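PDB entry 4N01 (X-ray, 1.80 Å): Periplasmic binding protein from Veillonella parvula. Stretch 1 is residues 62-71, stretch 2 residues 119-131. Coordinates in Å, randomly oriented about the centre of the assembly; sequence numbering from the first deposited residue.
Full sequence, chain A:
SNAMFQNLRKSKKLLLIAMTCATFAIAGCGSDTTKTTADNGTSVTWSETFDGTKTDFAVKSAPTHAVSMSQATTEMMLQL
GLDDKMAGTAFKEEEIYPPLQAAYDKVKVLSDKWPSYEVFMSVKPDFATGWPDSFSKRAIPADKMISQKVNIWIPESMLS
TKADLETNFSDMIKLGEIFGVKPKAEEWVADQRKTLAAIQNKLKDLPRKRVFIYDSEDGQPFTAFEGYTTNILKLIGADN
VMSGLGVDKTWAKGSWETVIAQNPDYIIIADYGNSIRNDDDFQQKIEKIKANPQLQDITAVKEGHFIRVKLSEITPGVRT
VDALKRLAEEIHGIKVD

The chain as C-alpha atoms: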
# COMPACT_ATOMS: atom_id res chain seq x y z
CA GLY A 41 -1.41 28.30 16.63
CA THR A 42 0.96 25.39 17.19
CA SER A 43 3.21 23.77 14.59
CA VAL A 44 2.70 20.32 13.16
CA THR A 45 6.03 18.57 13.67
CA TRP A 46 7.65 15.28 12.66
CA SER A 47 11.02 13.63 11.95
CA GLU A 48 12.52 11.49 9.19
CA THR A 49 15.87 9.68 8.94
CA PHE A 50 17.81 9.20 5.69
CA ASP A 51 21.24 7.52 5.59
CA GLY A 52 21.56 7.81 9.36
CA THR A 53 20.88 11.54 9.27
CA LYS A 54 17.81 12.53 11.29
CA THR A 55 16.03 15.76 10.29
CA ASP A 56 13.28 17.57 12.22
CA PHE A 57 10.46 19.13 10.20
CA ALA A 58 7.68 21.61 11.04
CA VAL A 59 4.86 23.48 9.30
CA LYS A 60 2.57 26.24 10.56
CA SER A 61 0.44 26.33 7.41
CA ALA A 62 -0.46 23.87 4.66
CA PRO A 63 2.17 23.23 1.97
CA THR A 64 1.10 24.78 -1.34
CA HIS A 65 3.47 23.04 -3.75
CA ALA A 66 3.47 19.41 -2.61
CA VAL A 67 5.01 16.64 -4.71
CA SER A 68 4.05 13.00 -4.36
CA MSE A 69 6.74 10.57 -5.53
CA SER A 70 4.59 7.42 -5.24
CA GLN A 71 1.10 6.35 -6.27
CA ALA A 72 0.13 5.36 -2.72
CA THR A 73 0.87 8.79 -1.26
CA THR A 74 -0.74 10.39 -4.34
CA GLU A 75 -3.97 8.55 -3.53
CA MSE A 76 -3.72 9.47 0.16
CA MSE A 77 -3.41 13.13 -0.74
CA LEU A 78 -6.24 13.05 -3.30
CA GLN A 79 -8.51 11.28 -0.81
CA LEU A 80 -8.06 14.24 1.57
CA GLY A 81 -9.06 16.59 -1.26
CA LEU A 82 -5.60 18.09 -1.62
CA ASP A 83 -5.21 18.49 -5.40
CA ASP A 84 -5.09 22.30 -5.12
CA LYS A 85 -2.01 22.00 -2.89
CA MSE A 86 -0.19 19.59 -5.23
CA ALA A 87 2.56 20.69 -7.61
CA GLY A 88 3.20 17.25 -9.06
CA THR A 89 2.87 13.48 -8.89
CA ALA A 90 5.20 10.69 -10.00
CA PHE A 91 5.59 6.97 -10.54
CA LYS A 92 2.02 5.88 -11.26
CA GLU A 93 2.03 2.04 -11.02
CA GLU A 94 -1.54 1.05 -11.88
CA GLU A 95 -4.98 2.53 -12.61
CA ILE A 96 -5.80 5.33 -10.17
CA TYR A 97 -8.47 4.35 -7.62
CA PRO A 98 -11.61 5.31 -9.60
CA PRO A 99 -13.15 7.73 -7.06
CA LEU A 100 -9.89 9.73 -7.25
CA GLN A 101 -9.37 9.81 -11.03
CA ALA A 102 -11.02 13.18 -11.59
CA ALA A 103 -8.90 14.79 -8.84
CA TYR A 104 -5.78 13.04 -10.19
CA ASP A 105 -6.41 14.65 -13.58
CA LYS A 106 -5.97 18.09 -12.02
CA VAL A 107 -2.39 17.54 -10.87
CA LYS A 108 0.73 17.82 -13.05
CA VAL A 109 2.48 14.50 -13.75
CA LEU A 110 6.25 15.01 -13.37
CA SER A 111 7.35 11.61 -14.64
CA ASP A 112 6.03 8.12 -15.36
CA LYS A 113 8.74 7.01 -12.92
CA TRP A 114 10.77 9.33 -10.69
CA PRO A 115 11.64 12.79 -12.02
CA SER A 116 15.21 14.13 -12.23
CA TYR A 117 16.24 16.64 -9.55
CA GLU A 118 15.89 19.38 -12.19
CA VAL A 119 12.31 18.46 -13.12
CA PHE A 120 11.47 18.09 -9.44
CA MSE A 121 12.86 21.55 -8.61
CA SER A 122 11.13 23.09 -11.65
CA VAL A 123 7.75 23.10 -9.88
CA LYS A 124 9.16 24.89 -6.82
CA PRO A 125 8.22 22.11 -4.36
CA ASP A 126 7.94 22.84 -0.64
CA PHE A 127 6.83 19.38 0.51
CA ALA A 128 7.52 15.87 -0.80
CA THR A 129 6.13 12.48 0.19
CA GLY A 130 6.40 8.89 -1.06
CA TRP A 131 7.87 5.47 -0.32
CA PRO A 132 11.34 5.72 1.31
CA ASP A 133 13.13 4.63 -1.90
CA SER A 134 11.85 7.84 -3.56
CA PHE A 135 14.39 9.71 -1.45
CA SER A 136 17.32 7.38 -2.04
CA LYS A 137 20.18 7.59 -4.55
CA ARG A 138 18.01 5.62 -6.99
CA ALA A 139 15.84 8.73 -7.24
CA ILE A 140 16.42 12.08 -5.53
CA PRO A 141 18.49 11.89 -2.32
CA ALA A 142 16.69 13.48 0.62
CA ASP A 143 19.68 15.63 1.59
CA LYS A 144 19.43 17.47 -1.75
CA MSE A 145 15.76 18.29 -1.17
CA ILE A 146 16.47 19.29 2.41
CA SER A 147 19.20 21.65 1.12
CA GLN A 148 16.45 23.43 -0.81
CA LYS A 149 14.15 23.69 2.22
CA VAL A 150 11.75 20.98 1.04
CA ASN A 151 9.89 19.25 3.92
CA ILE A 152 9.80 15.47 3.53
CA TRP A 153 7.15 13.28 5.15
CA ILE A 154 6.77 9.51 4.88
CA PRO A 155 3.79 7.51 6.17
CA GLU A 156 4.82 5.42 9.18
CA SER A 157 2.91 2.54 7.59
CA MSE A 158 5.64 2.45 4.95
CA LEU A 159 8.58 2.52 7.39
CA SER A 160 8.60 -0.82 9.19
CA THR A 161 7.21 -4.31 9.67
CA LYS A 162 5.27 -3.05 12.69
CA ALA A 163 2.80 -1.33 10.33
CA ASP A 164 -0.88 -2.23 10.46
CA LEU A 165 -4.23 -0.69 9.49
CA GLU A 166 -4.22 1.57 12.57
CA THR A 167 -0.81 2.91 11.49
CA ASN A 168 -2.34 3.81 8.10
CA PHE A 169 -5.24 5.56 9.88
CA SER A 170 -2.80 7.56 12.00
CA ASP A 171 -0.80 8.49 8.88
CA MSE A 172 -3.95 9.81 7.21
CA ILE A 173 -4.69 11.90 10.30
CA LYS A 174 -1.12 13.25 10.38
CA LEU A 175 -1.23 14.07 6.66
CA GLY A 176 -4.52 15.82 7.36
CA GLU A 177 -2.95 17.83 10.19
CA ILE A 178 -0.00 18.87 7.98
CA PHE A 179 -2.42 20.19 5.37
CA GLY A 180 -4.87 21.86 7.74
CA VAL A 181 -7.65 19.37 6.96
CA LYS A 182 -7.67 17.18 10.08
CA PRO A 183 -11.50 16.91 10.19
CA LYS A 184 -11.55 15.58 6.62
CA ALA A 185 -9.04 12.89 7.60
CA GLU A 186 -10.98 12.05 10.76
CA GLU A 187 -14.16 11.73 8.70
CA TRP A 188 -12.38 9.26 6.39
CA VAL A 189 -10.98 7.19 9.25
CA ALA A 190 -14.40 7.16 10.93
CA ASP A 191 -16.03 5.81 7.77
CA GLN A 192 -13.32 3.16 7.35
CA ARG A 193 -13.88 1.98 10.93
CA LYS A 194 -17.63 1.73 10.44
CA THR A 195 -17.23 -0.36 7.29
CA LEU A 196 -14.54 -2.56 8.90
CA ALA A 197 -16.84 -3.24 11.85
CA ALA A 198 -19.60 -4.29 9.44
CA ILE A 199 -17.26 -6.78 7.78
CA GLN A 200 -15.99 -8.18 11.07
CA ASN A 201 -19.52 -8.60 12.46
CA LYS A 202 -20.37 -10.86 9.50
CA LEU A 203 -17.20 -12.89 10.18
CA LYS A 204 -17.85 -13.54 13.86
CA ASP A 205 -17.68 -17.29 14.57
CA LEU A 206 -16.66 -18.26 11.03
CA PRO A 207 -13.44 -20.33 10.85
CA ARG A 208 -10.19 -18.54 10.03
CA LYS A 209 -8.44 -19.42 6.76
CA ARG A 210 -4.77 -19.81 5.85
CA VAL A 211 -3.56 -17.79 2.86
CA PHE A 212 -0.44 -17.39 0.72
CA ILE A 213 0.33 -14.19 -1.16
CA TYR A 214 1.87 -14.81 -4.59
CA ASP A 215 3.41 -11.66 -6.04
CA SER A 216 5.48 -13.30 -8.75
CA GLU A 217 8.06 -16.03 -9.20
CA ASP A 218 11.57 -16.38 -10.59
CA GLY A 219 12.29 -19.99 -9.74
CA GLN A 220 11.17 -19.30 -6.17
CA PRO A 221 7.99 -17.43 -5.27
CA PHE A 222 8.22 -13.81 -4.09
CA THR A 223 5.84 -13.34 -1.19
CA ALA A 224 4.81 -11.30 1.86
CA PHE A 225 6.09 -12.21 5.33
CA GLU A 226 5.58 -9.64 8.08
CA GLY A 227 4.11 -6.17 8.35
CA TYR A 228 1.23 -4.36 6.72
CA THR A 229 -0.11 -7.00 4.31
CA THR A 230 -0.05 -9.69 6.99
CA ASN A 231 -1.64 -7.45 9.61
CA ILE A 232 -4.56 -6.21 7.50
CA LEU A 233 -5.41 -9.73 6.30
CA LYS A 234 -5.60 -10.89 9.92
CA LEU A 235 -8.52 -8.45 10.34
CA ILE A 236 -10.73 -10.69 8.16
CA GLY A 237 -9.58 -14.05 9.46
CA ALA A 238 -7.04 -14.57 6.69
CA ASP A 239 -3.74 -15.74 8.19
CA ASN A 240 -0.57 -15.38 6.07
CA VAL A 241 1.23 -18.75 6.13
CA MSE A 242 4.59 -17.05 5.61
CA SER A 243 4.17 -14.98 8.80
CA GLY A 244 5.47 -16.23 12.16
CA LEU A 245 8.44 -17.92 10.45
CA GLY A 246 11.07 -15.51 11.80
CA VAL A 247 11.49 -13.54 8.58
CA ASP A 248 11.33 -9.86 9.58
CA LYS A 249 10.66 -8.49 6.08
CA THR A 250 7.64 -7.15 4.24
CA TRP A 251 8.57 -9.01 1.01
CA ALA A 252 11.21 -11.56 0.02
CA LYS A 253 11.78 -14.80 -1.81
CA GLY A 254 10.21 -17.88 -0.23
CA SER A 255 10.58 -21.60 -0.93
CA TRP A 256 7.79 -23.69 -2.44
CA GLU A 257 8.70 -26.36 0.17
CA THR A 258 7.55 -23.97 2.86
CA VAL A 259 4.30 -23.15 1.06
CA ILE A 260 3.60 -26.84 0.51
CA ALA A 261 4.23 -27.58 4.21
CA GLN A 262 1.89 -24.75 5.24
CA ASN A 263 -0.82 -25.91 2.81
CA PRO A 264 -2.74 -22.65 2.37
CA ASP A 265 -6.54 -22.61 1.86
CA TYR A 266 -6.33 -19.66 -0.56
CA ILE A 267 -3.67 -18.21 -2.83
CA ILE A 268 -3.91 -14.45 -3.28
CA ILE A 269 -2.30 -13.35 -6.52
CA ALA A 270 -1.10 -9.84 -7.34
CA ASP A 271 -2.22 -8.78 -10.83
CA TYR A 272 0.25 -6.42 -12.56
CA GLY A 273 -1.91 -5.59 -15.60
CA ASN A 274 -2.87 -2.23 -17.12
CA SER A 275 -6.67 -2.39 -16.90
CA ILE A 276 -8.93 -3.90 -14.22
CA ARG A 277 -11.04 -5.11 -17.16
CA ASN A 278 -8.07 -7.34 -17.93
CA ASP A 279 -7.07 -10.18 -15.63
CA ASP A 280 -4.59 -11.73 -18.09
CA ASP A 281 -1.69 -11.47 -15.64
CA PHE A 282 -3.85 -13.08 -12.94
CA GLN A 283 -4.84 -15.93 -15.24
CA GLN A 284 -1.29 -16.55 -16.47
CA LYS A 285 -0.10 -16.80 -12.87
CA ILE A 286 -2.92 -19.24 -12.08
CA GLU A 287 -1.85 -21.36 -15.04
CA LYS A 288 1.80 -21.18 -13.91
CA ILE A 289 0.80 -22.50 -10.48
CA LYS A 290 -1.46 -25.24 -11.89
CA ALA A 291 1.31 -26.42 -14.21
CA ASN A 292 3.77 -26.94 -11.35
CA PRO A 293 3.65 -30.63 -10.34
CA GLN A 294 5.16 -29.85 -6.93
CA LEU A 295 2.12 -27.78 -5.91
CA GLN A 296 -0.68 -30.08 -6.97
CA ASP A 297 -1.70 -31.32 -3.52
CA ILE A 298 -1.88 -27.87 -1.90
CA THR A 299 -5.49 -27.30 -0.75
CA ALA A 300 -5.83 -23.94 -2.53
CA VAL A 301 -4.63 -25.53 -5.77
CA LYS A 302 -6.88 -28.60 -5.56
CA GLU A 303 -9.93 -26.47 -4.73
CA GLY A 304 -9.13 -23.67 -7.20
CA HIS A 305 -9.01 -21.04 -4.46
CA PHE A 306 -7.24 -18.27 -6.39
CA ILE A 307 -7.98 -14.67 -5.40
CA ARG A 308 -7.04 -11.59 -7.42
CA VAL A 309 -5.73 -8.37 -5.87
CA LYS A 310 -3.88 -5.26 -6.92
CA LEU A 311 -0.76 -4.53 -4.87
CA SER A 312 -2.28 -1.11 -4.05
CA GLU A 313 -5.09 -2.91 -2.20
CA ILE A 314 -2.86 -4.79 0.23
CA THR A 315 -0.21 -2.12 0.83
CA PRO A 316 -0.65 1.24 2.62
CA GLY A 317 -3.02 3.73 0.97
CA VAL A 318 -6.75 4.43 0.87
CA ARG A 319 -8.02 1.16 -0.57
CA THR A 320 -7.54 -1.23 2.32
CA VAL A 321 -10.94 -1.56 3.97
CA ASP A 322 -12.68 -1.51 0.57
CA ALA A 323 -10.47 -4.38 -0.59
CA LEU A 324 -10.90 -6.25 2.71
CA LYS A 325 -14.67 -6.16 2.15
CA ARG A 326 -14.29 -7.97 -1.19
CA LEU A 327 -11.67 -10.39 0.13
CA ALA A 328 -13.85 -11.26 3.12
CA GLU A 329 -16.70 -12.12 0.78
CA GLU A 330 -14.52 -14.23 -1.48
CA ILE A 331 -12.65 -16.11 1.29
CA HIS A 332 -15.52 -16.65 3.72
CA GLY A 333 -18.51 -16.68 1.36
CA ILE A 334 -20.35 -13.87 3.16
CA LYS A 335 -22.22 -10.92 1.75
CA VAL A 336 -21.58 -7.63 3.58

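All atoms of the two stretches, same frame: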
# COMPACT_ATOMS: atom_id res chain seq x y z
N ALA A 62 -0.49 24.97 5.62
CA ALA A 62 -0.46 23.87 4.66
C ALA A 62 0.53 24.14 3.54
O ALA A 62 0.59 25.26 3.02
CB ALA A 62 -1.85 23.63 4.09
N PRO A 63 1.31 23.12 3.15
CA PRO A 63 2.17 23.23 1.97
C PRO A 63 1.33 23.58 0.75
O PRO A 63 0.17 23.17 0.68
CB PRO A 63 2.73 21.81 1.81
CG PRO A 63 2.74 21.27 3.22
CD PRO A 63 1.48 21.83 3.85
N THR A 64 1.88 24.34 -0.20
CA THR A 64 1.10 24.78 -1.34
C THR A 64 1.63 24.22 -2.65
O THR A 64 0.98 24.32 -3.69
CB THR A 64 1.10 26.30 -1.45
OG1 THR A 64 2.43 26.75 -1.73
CG2 THR A 64 0.61 26.91 -0.15
N HIS A 65 2.84 23.65 -2.59
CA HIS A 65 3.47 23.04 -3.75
C HIS A 65 4.00 21.64 -3.43
O HIS A 65 5.20 21.37 -3.52
CB HIS A 65 4.62 23.91 -4.25
CG HIS A 65 4.17 25.17 -4.94
ND1 HIS A 65 3.49 26.18 -4.27
CD2 HIS A 65 4.28 25.57 -6.22
CE1 HIS A 65 3.22 27.15 -5.12
NE2 HIS A 65 3.68 26.81 -6.31
N ALA A 66 3.08 20.74 -3.07
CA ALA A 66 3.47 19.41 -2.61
C ALA A 66 3.70 18.47 -3.79
O ALA A 66 2.98 18.54 -4.79
CB ALA A 66 2.39 18.84 -1.71
N VAL A 67 4.71 17.62 -3.68
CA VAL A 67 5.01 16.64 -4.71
C VAL A 67 4.90 15.24 -4.12
O VAL A 67 5.50 14.94 -3.08
CB VAL A 67 6.42 16.82 -5.31
CG1 VAL A 67 6.78 15.63 -6.20
CG2 VAL A 67 6.51 18.14 -6.10
N SER A 68 4.13 14.38 -4.78
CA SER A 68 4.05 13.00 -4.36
C SER A 68 4.87 12.12 -5.30
O SER A 68 4.65 12.12 -6.51
CB SER A 68 2.60 12.53 -4.34
OG SER A 68 2.55 11.13 -4.08
N MSE A 69 5.83 11.39 -4.74
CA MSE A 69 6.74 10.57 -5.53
C MSE A 69 6.25 9.13 -5.73
O MSE A 69 6.91 8.34 -6.40
CB MSE A 69 8.12 10.52 -4.85
CG MSE A 69 8.79 11.87 -4.67
SE MSE A 69 9.52 12.61 -6.32
CE MSE A 69 11.24 11.66 -6.33
N SER A 70 5.10 8.79 -5.15
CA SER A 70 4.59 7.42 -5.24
C SER A 70 3.08 7.41 -5.42
O SER A 70 2.40 8.34 -4.98
CB SER A 70 4.94 6.63 -3.98
OG SER A 70 6.33 6.70 -3.70
N GLN A 71 2.54 6.37 -6.05
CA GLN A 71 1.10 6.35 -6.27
C GLN A 71 0.31 6.28 -4.97
O GLN A 71 -0.76 6.90 -4.86
CB GLN A 71 0.69 5.19 -7.19
CG GLN A 71 -0.81 5.18 -7.44
CD GLN A 71 -1.20 4.24 -8.56
OE1 GLN A 71 -0.35 3.76 -9.32
NE2 GLN A 71 -2.50 3.96 -8.66
N VAL A 119 13.75 18.46 -12.90
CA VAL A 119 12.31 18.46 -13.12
C VAL A 119 11.55 18.63 -11.81
O VAL A 119 10.56 19.36 -11.73
CB VAL A 119 11.86 17.15 -13.81
CG1 VAL A 119 10.35 17.04 -13.84
CG2 VAL A 119 12.43 17.09 -15.22
N PHE A 120 12.04 17.96 -10.77
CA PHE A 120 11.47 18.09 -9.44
C PHE A 120 11.51 19.56 -9.00
O PHE A 120 10.49 20.13 -8.63
CB PHE A 120 12.22 17.19 -8.46
CG PHE A 120 11.76 17.30 -7.03
CD1 PHE A 120 10.63 16.64 -6.59
CD2 PHE A 120 12.50 18.05 -6.12
CE1 PHE A 120 10.22 16.74 -5.27
CE2 PHE A 120 12.09 18.14 -4.79
CZ PHE A 120 10.95 17.49 -4.37
N MSE A 121 12.69 20.17 -9.07
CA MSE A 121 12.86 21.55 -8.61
C MSE A 121 12.09 22.56 -9.47
O MSE A 121 11.79 23.66 -9.02
CB MSE A 121 14.34 21.95 -8.56
CG MSE A 121 15.13 21.33 -7.41
SE MSE A 121 14.26 21.51 -5.66
CE MSE A 121 14.13 23.46 -5.58
N SER A 122 11.77 22.17 -10.70
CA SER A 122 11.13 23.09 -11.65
C SER A 122 9.73 23.52 -11.21
O SER A 122 9.24 24.54 -11.67
CB SER A 122 11.08 22.49 -13.06
OG SER A 122 10.03 21.55 -13.18
N VAL A 123 9.09 22.75 -10.33
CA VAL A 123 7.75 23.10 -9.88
C VAL A 123 7.76 23.79 -8.52
O VAL A 123 6.71 23.96 -7.89
CB VAL A 123 6.79 21.89 -9.83
CG1 VAL A 123 6.55 21.35 -11.24
CG2 VAL A 123 7.32 20.81 -8.91
N LYS A 124 8.95 24.20 -8.09
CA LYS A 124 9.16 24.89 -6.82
C LYS A 124 8.51 24.17 -5.64
O LYS A 124 7.70 24.77 -4.93
CB LYS A 124 8.61 26.32 -6.89
CG LYS A 124 8.93 27.05 -8.18
CD LYS A 124 8.27 28.43 -8.20
CE LYS A 124 8.50 29.15 -9.52
NZ LYS A 124 7.71 30.42 -9.59
N PRO A 125 8.88 22.90 -5.42
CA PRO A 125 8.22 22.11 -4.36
C PRO A 125 8.57 22.63 -2.97
O PRO A 125 9.66 23.18 -2.78
CB PRO A 125 8.82 20.72 -4.54
CG PRO A 125 10.18 20.98 -5.12
CD PRO A 125 10.00 22.16 -6.03
N ASP A 126 7.66 22.46 -2.02
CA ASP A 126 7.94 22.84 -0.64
C ASP A 126 7.70 21.66 0.30
O ASP A 126 8.03 21.71 1.49
CB ASP A 126 7.13 24.07 -0.21
CG ASP A 126 5.61 23.89 -0.36
OD1 ASP A 126 5.15 22.83 -0.84
OD2 ASP A 126 4.87 24.85 -0.02
N PHE A 127 7.16 20.58 -0.26
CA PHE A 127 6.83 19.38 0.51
C PHE A 127 6.89 18.19 -0.44
O PHE A 127 6.45 18.28 -1.58
CB PHE A 127 5.41 19.52 1.07
CG PHE A 127 4.91 18.31 1.82
CD1 PHE A 127 5.05 18.22 3.19
CD2 PHE A 127 4.26 17.28 1.15
CE1 PHE A 127 4.56 17.12 3.89
CE2 PHE A 127 3.76 16.17 1.84
CZ PHE A 127 3.92 16.09 3.22
N ALA A 128 7.45 17.07 0.03
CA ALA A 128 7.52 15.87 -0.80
C ALA A 128 7.18 14.67 0.05
O ALA A 128 7.53 14.64 1.23
CB ALA A 128 8.90 15.71 -1.41
N THR A 129 6.48 13.70 -0.53
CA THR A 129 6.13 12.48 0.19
C THR A 129 6.17 11.30 -0.77
O THR A 129 6.11 11.49 -1.98
CB THR A 129 4.73 12.57 0.83
OG1 THR A 129 4.46 11.38 1.60
CG2 THR A 129 3.66 12.74 -0.24
N GLY A 130 6.29 10.08 -0.23
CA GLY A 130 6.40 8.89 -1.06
C GLY A 130 6.97 7.73 -0.27
O GLY A 130 7.25 7.86 0.92
N TRP A 131 7.13 6.57 -0.92
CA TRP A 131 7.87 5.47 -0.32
C TRP A 131 9.31 5.92 -0.08
O TRP A 131 9.81 6.80 -0.79
CB TRP A 131 7.84 4.26 -1.25
CG TRP A 131 6.54 3.51 -1.24
CD1 TRP A 131 5.47 3.70 -2.08
CD2 TRP A 131 6.16 2.44 -0.36
NE1 TRP A 131 4.46 2.81 -1.77
CE2 TRP A 131 4.86 2.03 -0.72
CE3 TRP A 131 6.80 1.79 0.70
CZ2 TRP A 131 4.19 0.99 -0.06
CZ3 TRP A 131 6.14 0.76 1.35
CH2 TRP A 131 4.84 0.38 0.97
O HOH W 1 5.66 27.18 -1.33

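Residues 66-68 and 127-129 lie side by side as parallel strands, their axes 4.6 Å apart at closest approach. The backbone bonds follow one another along the strands. Asp126 N donates to His65 O (3.1 Å), Val67 N to Phe127 O (2.8 Å), Thr129 N to Val67 O (3.0 Å) and Met69 N to Thr129 O (2.8 Å). Together the two stretches bury 722 Å².

Asp126 sits at the N-terminal end of the paired strands. Its chi1 is p, which brings the carboxylate back to the first stretch. There Asp126 OD2 accepts from Thr64 N and Asp126 OD1 from His65 N, both at 3.0 Å. Thr64 N and His65 N lie outside the strand pairing, and one acidic side chain accepts from both. A water donates to Asp126 OD2 at 2.8 Å.

His65 packs against Val123 and Lys124, the last two residues of the turn that starts at Met121. Val123 O meets the edge of its ring, 3.4 Å from His65 CD2. Thr64 OG1 and His65 ND1 are hydrogen-bonded at 2.8 Å, which ties the ring to its neighbour.

Val67 is the main bump on its face of the sheet, which it shares with Ala128. The hollow it fills is lined by Phe120, Val123 and Pro125. Val67 CG1 touches the edge of the Phe120 ring at Phe120 CE1 (3.7 Å), while Val67 CG2 lies 3.8 Å from Pro125 CB and 4.0 Å from Val123 CG2. The branched side chain thus fills the space with both methyls. Selenomethionine Met69 adds its bulk, with Met69 SE 4.2 Å from Phe120 CD1.

On the other face, Phe127 packs against Ala66, and also against Pro63 from the loop before the strand. Phe127 CB is 3.6 Å from Pro63 CB, and Phe127 CD2 is 3.8 Å from Ala66 CB.

At the C-terminal end Gly130 leaves room for Ser70. An ideal CB on Gly130 would clash with Ser70 OG at 3.0 Å. Ser70 OG instead accepts from Trp131 N at 2.9 Å.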